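Local coordinates for protein glycoside hydrolase family 81 (PDB 6FOP) that probably hydrolyses the beta-1,3-linked glucan chains of laminarin and related polysaccharides as part of the cellulosome of Clostridium thermocellum, at residues A[263-266]-A[267-270]; A[318-321]-A[322-325]; A[526-529]-A[530-534]; A[647-650]-A[651-655]. All coordinates share one frame; numbering follows the deposited sequence. Where two conformers were deposited one is given.

All four contacts are local, between neighbouring turns of one helix or round a helix start. Interactions 1 and 3 form one buried cluster, their centres about 11 Å apart: the short helix 265-268 meets the last turn of helix 514-534 through His266 with Tyr534 and Arg269 with Asn533. Interactions 2 and 4 pair helices 317-329 and 646-659, again with centres about 11 Å apart, farther from the middle of the chain. Interaction 2 is partly exposed and sends its amides and charges to outside partners, whereas interaction 4 is mostly buried and rich in aromatic rings. Interaction 1 caps a helix start; interaction 3 ties down a helix end.

Interaction 1: residues A[263-266]-A[267-270]; sequences LYPH and QWRN
Gln267 folds back over the start of the short helix 265-268, and its OE1 accepts the backbone N of Tyr264 at 2.9 Å. The tight part lies round this bond. Gln267 CG, set anti to the carbonyl carbon (chi1 -65°), rests over one face of the His266 ring, 3.9 Å from its centroid, with amide and imidazole stacked at 27°. Tyr264 O takes two donors, Trp268 N at 3.0 Å and Gln267 N at 2.8 Å, the latter from above the carbonyl plane. The packing stays close at Trp268, although that residue is partly exposed: Pro265 CA sits over its five-membered ring, 3.6 Å from the centroid, and Leu263 O lies at the indole edge. Trp268 NE1 donates to Ile287 O. The looser side is that of Arg269, whose NH2 passes Pro265 CB at 4.0 Å on its way to the end of helix 514-534, while NH1 forms a salt bridge with Asp541. A water joins His266 NE2 to Gln267 NE2, and His266 ND1 bonds Tyr534 OH. With Tyr264 as N-cap, proline in the first turn and a side chain three residues on accepting the N-cap N-H, this is one half of a capping box.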
# COMPACT_ATOMS: atom_id res chain seq x y z
N LEU A 263 5.70 -2.47 16.28
CA LEU A 263 6.03 -1.62 15.14
C LEU A 263 6.88 -2.37 14.15
O LEU A 263 7.81 -3.06 14.53
CB LEU A 263 6.81 -0.38 15.60
CG LEU A 263 6.01 0.80 16.11
CD1 LEU A 263 5.15 0.47 17.33
CD2 LEU A 263 6.94 1.96 16.44
N TYR A 264 6.54 -2.23 12.87
CA TYR A 264 7.36 -2.76 11.80
C TYR A 264 8.63 -1.92 11.60
O TYR A 264 8.65 -0.72 11.98
CB TYR A 264 6.58 -2.72 10.52
CG TYR A 264 5.38 -3.62 10.38
CD1 TYR A 264 5.51 -5.00 10.37
CD2 TYR A 264 4.09 -3.09 10.26
CE1 TYR A 264 4.41 -5.83 10.14
CE2 TYR A 264 3.00 -3.90 10.00
CZ TYR A 264 3.15 -5.27 9.96
OH TYR A 264 2.03 -6.02 9.67
N PRO A 265 9.65 -2.48 10.95
CA PRO A 265 10.85 -1.69 10.67
C PRO A 265 10.62 -0.34 9.98
O PRO A 265 11.28 0.64 10.33
CB PRO A 265 11.67 -2.62 9.78
CG PRO A 265 11.31 -3.98 10.30
CD PRO A 265 9.84 -3.89 10.58
N HIS A 266 9.71 -0.27 9.01
CA HIS A 266 9.50 1.04 8.37
C HIS A 266 8.96 2.10 9.34
O HIS A 266 9.01 3.30 9.02
CB HIS A 266 8.62 0.94 7.13
CG HIS A 266 7.17 0.79 7.44
ND1 HIS A 266 6.63 -0.43 7.77
CD2 HIS A 266 6.16 1.68 7.48
CE1 HIS A 266 5.35 -0.27 8.04
NE2 HIS A 266 5.04 1.00 7.86
N GLN A 267 8.42 1.67 10.48
CA GLN A 267 7.93 2.58 11.52
C GLN A 267 9.01 2.89 12.56
O GLN A 267 9.13 4.03 12.99
CB GLN A 267 6.72 1.99 12.24
CG GLN A 267 5.51 1.82 11.32
CD GLN A 267 4.44 0.93 11.87
OE1 GLN A 267 4.73 -0.05 12.53
NE2 GLN A 267 3.20 1.24 11.58
N TRP A 268 9.74 1.86 13.02
CA TRP A 268 10.71 2.12 14.10
C TRP A 268 12.07 2.61 13.63
O TRP A 268 12.79 3.25 14.41
CB TRP A 268 10.87 0.91 15.05
CG TRP A 268 11.37 -0.41 14.50
CD1 TRP A 268 10.63 -1.53 14.32
CD2 TRP A 268 12.71 -0.75 14.09
NE1 TRP A 268 11.41 -2.55 13.86
CE2 TRP A 268 12.69 -2.10 13.71
CE3 TRP A 268 13.93 -0.07 14.08
CZ2 TRP A 268 13.84 -2.76 13.24
CZ3 TRP A 268 15.08 -0.74 13.61
CH2 TRP A 268 15.01 -2.06 13.20
N ARG A 269 12.43 2.33 12.38
CA ARG A 269 13.80 2.64 11.95
C ARG A 269 14.04 4.16 11.97
O ARG A 269 13.28 4.93 11.37
CB ARG A 269 14.09 2.08 10.57
CG ARG A 269 15.58 2.12 10.22
CD ARG A 269 15.80 1.87 8.75
NE ARG A 269 15.22 0.62 8.31
CZ ARG A 269 15.74 -0.59 8.57
NH1 ARG A 269 16.83 -0.73 9.34
NH2 ARG A 269 15.14 -1.65 8.10
N ASN A 270 15.10 4.56 12.67
CA ASN A 270 15.51 5.96 12.77
C ASN A 270 14.44 6.87 13.31
O ASN A 270 14.43 8.06 13.03
CB ASN A 270 16.04 6.44 11.42
CG ASN A 270 17.31 5.72 10.99
OD1 ASN A 270 17.47 5.34 9.83
ND2 ASN A 270 18.21 5.51 11.93
O HOH W 1 2.99 2.73 8.77

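Interaction 2: residues A[318-321]-A[322-325]; sequences EALN and RYIN
Ala319 O lies over the centre of the Tyr323 ring, 3.1 Å above its plane, while accepting Tyr323 N at 2.9 Å. Tyr323 CG stands anti to its own carbonyl carbon (chi1 -52°), which turns the phenol back along helix 317-329 across the preceding turn. The other backbone bonds are regular: Arg322 N to Glu318 O, Ile324 N to Leu320 O and Asn325 N to Asn321 O. Apolar contacts are few. Ala319 CB touches Tyr323 CZ at 3.9 Å near the hydroxyl end of the ring, and Leu320 CD1 meets Tyr323 CD2 at 4.4 Å. Among polar groups, Asn321 and Asn325 bring their ND2 atoms to 3.7 Å with the amide planes 72° apart; they do not bond each other, and each OD1 instead accepts Asn361 ND2. Arg322 bends at chi3 (52°), carrying NH2 to 4.2 Å from Ala319 CB and on to a salt bridge with Glu636; NH1 pairs with Glu326. Tyr323 OH also bonds Glu636 OE2. One carboxylate oxygen thus gathers a guanidinium and a phenol, which would favour its charged form, while a single amide of Asn361 ties together two successive turns.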
# COMPACT_ATOMS: atom_id res chain seq x y z
N GLU A 318 17.02 16.43 -32.50
CA GLU A 318 16.27 16.07 -33.70
C GLU A 318 15.80 14.63 -33.62
O GLU A 318 14.69 14.30 -34.08
CB GLU A 318 17.12 16.33 -34.97
CG GLU A 318 17.39 17.82 -35.14
CD GLU A 318 17.86 18.22 -36.53
OE1 GLU A 318 17.26 17.75 -37.50
OE2 GLU A 318 18.80 19.05 -36.61
N ALA A 319 16.64 13.76 -33.06
CA ALA A 319 16.22 12.36 -32.86
C ALA A 319 15.09 12.27 -31.83
O ALA A 319 14.09 11.57 -32.06
CB ALA A 319 17.38 11.50 -32.42
N LEU A 320 15.21 13.03 -30.74
CA LEU A 320 14.15 13.03 -29.73
C LEU A 320 12.82 13.48 -30.33
O LEU A 320 11.77 12.91 -30.05
CB LEU A 320 14.57 13.90 -28.55
CG LEU A 320 13.64 13.88 -27.35
CD1 LEU A 320 13.68 12.53 -26.70
CD2 LEU A 320 13.99 14.92 -26.31
N ASN A 321 12.90 14.52 -31.18
CA ASN A 321 11.71 15.02 -31.84
C ASN A 321 11.12 13.97 -32.76
O ASN A 321 9.90 13.82 -32.85
CB ASN A 321 12.03 16.30 -32.62
CG ASN A 321 10.80 16.95 -33.19
OD1 ASN A 321 9.93 17.37 -32.47
ND2 ASN A 321 10.72 17.02 -34.51
N ARG A 322 11.99 13.25 -33.47
CA ARG A 322 11.48 12.17 -34.30
C ARG A 322 10.79 11.08 -33.47
O ARG A 322 9.73 10.56 -33.87
CB ARG A 322 12.61 11.55 -35.15
CG ARG A 322 12.17 10.31 -35.92
CD ARG A 322 13.20 9.91 -36.96
NE ARG A 322 14.55 9.77 -36.42
CZ ARG A 322 15.00 8.71 -35.76
NH1 ARG A 322 14.22 7.65 -35.54
NH2 ARG A 322 16.25 8.72 -35.30
N TYR A 323 11.37 10.74 -32.32
CA TYR A 323 10.71 9.78 -31.45
C TYR A 323 9.32 10.26 -31.01
O TYR A 323 8.38 9.47 -30.95
CB TYR A 323 11.57 9.44 -30.21
CG TYR A 323 12.98 9.00 -30.49
CD1 TYR A 323 13.35 8.41 -31.68
CD2 TYR A 323 13.98 9.20 -29.54
CE1 TYR A 323 14.67 8.04 -31.93
CE2 TYR A 323 15.29 8.85 -29.77
CZ TYR A 323 15.65 8.31 -30.99
OH TYR A 323 16.97 7.96 -31.20
N ILE A 324 9.21 11.55 -30.75
CA ILE A 324 7.91 12.16 -30.42
C ILE A 324 6.94 12.03 -31.59
O ILE A 324 5.79 11.65 -31.40
CB ILE A 324 8.09 13.60 -29.94
CG1 ILE A 324 8.67 13.61 -28.51
CG2 ILE A 324 6.79 14.40 -30.02
CD1 ILE A 324 7.72 13.11 -27.42
N ASN A 325 7.41 12.30 -32.81
CA ASN A 325 6.56 12.12 -33.99
C ASN A 325 6.14 10.67 -34.20
O ASN A 325 5.01 10.40 -34.61
CB ASN A 325 7.23 12.68 -35.24
CG ASN A 325 7.20 14.19 -35.29
OD1 ASN A 325 6.29 14.83 -34.75
ND2 ASN A 325 8.17 14.77 -35.94

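Interaction 3: residues A[526-529]-A[530-534]; sequences TEVE and AVCNY
Asn533 reaches back to the preceding turn of helix 514-534, where its ND2 donates to Glu529 O at 3.0 Å. With CG anti to the carbonyl carbon (chi1 -73°), the amide lies alongside the helix, and the acceptor sits 21° out of the amide plane. The side chain supplements a weak backbone bond, for Asn533 N is 3.5 Å from the same Glu529 O. The next bond, Tyr534 N to Ala530 O, is again a normal helical one, and the CB of Asn533 covers the centre of one Tyr534 ring face, 3.7 Å above its plane. One turn earlier the helix is regular: Ala530 N bonds Thr526 O, Val531 N bonds Glu527 O at 2.8 Å, and Cys532 N bonds Val528 O. Val531 CG2 leans on the carbonyl side of this ladder, 3.1 Å from Glu527 O, and Val528 CG1 packs on Cys532 SG at 4.3 Å. A second shell holds these groups. Arg269 NH2 donates to Asn533 OD1, so both ends of that amide are engaged and its rotation is set. Glu527 turns its carboxylate toward Ser477, Trp501 and Gln491. The arrangement is that of a helix C-terminus where a side-chain amide adds a second donor to a carbonyl of the last turn, here in a helix of the C-terminal region, consistent with the alpha/alpha toroid of the six-hairpin clan.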
# COMPACT_ATOMS: atom_id res chain seq x y z
N THR A 526 4.92 7.31 2.40
CA THR A 526 4.87 6.11 3.23
C THR A 526 5.13 4.85 2.37
O THR A 526 5.94 4.00 2.75
CB THR A 526 3.55 6.00 3.96
OG1 THR A 526 3.30 7.18 4.73
CG2 THR A 526 3.58 4.80 4.91
N GLU A 527 4.47 4.72 1.21
CA GLU A 527 4.72 3.56 0.37
C GLU A 527 6.18 3.44 -0.03
O GLU A 527 6.74 2.34 -0.01
CB GLU A 527 3.77 3.52 -0.83
CG GLU A 527 3.77 2.16 -1.52
CD GLU A 527 2.42 1.46 -1.64
OE1 GLU A 527 1.36 2.12 -1.46
OE2 GLU A 527 2.43 0.23 -1.87
N VAL A 528 6.81 4.56 -0.34
CA VAL A 528 8.22 4.53 -0.69
C VAL A 528 9.05 3.97 0.49
O VAL A 528 9.95 3.14 0.30
CB VAL A 528 8.72 5.93 -1.10
CG1 VAL A 528 10.25 5.98 -1.12
CG2 VAL A 528 8.17 6.29 -2.49
N GLU A 529 8.73 4.42 1.70
CA GLU A 529 9.47 3.93 2.89
C GLU A 529 9.28 2.42 3.06
O GLU A 529 10.25 1.68 3.34
CB GLU A 529 9.00 4.64 4.15
CG GLU A 529 9.40 6.09 4.23
CD GLU A 529 10.87 6.32 4.49
OE1 GLU A 529 11.54 5.47 5.13
OE2 GLU A 529 11.37 7.38 4.10
N ALA A 530 8.05 1.93 2.87
CA ALA A 530 7.79 0.49 2.95
C ALA A 530 8.53 -0.28 1.84
O ALA A 530 9.12 -1.34 2.07
CB ALA A 530 6.29 0.21 2.91
N VAL A 531 8.51 0.26 0.63
CA VAL A 531 9.18 -0.35 -0.51
C VAL A 531 10.66 -0.54 -0.27
O VAL A 531 11.23 -1.60 -0.55
CB VAL A 531 8.88 0.46 -1.79
CG1 VAL A 531 9.81 0.07 -2.92
CG2 VAL A 531 7.46 0.22 -2.20
N CYS A 532 11.29 0.49 0.30
CA CYS A 532 12.70 0.42 0.59
C CYS A 532 13.07 -0.71 1.57
O CYS A 532 14.21 -1.17 1.59
CB CYS A 532 13.21 1.76 1.07
SG CYS A 532 13.22 3.01 -0.22
N ASN A 533 12.11 -1.13 2.39
CA ASN A 533 12.28 -2.27 3.27
C ASN A 533 11.85 -3.61 2.68
O ASN A 533 12.69 -4.53 2.59
CB ASN A 533 11.52 -2.00 4.58
CG ASN A 533 12.24 -0.98 5.42
OD1 ASN A 533 13.24 -1.30 6.08
ND2 ASN A 533 11.76 0.23 5.42
N TYR A 534 10.59 -3.75 2.31
CA TYR A 534 10.00 -5.08 2.07
C TYR A 534 10.19 -5.57 0.64
O TYR A 534 10.09 -6.75 0.38
CB TYR A 534 8.52 -5.13 2.52
CG TYR A 534 8.37 -4.51 3.90
CD1 TYR A 534 9.09 -4.99 5.00
CD2 TYR A 534 7.57 -3.41 4.09
CE1 TYR A 534 9.02 -4.37 6.23
CE2 TYR A 534 7.49 -2.77 5.30
CZ TYR A 534 8.22 -3.25 6.38
OH TYR A 534 8.15 -2.60 7.61

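Interaction 4: residues A[647-650]-A[651-655]; sequences AHTY and HWICN
Thr649 and Ile653, one turn apart on helix 646-659, lie side by side and point the same way, with Thr649 CG2 4.0 Å from Ile653 CD1. One residue on, Tyr650 and Cys654 meet differently. The phenol lies flat beneath the thiol: Cys654 SG stands over the ring centre, 3.5 Å from the centroid and 14° off the normal. Tyr650 CG is anti to the backbone N (chi1 -159°), which carries the ring alongside the next turn, while Cys654 SG, anti to its own carbonyl carbon (chi1 -69°), lies beside the backbone N and reaches back over the ring. Tyr650 was modelled in two conformers; the contact described belongs to one of them. Trp634 stacks on Tyr650 as well. His651 presents a face to its own next turn, where Asn655 ND2 lies 3.2 Å above the imidazole plane, over its centre, and donates to His651 O at 3.0 Å. Asn655 N bonds that same oxygen from the opposite face of the carbonyl plane. At the imidazole edge, in plane, a water meets His651 ND1 at 2.8 Å and bonds weakly to His648 O; His651 NE2 pairs with Gln358. The imidazole therefore has partners at both nitrogens and an amide nitrogen over one face, which together should fix its rotation, while the sulfur-aromatic contact is largely dispersive.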
# COMPACT_ATOMS: atom_id res chain seq x y z
N ALA A 647 10.85 8.19 -26.79
CA ALA A 647 11.06 9.58 -26.41
C ALA A 647 11.25 9.70 -24.90
O ALA A 647 12.19 10.33 -24.43
CB ALA A 647 9.91 10.44 -26.87
N HIS A 648 10.33 9.11 -24.13
CA HIS A 648 10.40 9.27 -22.67
C HIS A 648 11.63 8.55 -22.08
O HIS A 648 12.30 9.11 -21.20
CB HIS A 648 9.11 8.76 -22.05
CG HIS A 648 9.09 8.80 -20.56
ND1 HIS A 648 9.10 7.66 -19.80
CD2 HIS A 648 9.14 9.83 -19.69
CE1 HIS A 648 9.07 7.98 -18.53
NE2 HIS A 648 9.09 9.29 -18.43
N THR A 649 11.92 7.35 -22.58
CA THR A 649 13.09 6.58 -22.10
C THR A 649 14.37 7.34 -22.35
O THR A 649 15.19 7.50 -21.44
CB THR A 649 13.12 5.20 -22.77
OG1 THR A 649 11.99 4.43 -22.33
CG2 THR A 649 14.41 4.46 -22.49
N TYR A 650 14.53 7.84 -23.58
CA TYR A 650 15.77 8.49 -23.89
C TYR A 650 15.90 9.87 -23.24
O TYR A 650 16.99 10.25 -22.82
CB TYR A 650 15.95 8.55 -25.37
CG TYR A 650 17.36 8.74 -25.80
CD1 TYR A 650 18.37 7.89 -25.35
CD2 TYR A 650 17.71 9.77 -26.67
CE1 TYR A 650 19.68 8.06 -25.77
CE2 TYR A 650 19.01 9.93 -27.12
CZ TYR A 650 20.00 9.09 -26.65
OH TYR A 650 21.30 9.21 -27.04
N HIS A 651 14.77 10.57 -23.08
CA HIS A 651 14.73 11.85 -22.35
C HIS A 651 15.13 11.65 -20.88
O HIS A 651 15.89 12.45 -20.33
CB HIS A 651 13.34 12.42 -22.50
CG HIS A 651 13.10 13.73 -21.83
ND1 HIS A 651 12.59 13.84 -20.56
CD2 HIS A 651 13.14 15.00 -22.33
CE1 HIS A 651 12.37 15.11 -20.29
NE2 HIS A 651 12.69 15.83 -21.35
N TRP A 652 14.64 10.56 -20.27
CA TRP A 652 14.97 10.25 -18.88
C TRP A 652 16.48 10.01 -18.74
O TRP A 652 17.18 10.65 -17.91
CB TRP A 652 14.20 9.01 -18.46
CG TRP A 652 14.57 8.44 -17.13
CD1 TRP A 652 15.52 7.49 -16.86
CD2 TRP A 652 13.93 8.71 -15.88
NE1 TRP A 652 15.54 7.19 -15.53
CE2 TRP A 652 14.57 7.92 -14.90
CE3 TRP A 652 12.90 9.57 -15.48
CZ2 TRP A 652 14.20 7.94 -13.56
CZ3 TRP A 652 12.53 9.58 -14.16
CH2 TRP A 652 13.19 8.80 -13.21
N ILE A 653 16.99 9.09 -19.55
CA ILE A 653 18.39 8.71 -19.42
C ILE A 653 19.32 9.90 -19.68
O ILE A 653 20.27 10.14 -18.91
CB ILE A 653 18.72 7.56 -20.39
CG1 ILE A 653 18.00 6.27 -19.97
CG2 ILE A 653 20.22 7.32 -20.44
CD1 ILE A 653 18.04 5.18 -21.02
N CYS A 654 19.03 10.66 -20.74
CA CYS A 654 19.92 11.77 -21.13
C CYS A 654 19.82 12.95 -20.16
O CYS A 654 20.79 13.68 -19.97
CB CYS A 654 19.63 12.23 -22.54
SG CYS A 654 20.09 11.01 -23.80
N ASN A 655 18.64 13.15 -19.54
CA ASN A 655 18.56 14.15 -18.47
C ASN A 655 19.41 13.75 -17.26
O ASN A 655 20.11 14.59 -16.69
CB ASN A 655 17.13 14.45 -18.07
CG ASN A 655 16.55 15.62 -18.85
OD1 ASN A 655 17.02 16.76 -18.72
ND2 ASN A 655 15.56 15.35 -19.69
O HOH W 2 11.80 11.67 -19.01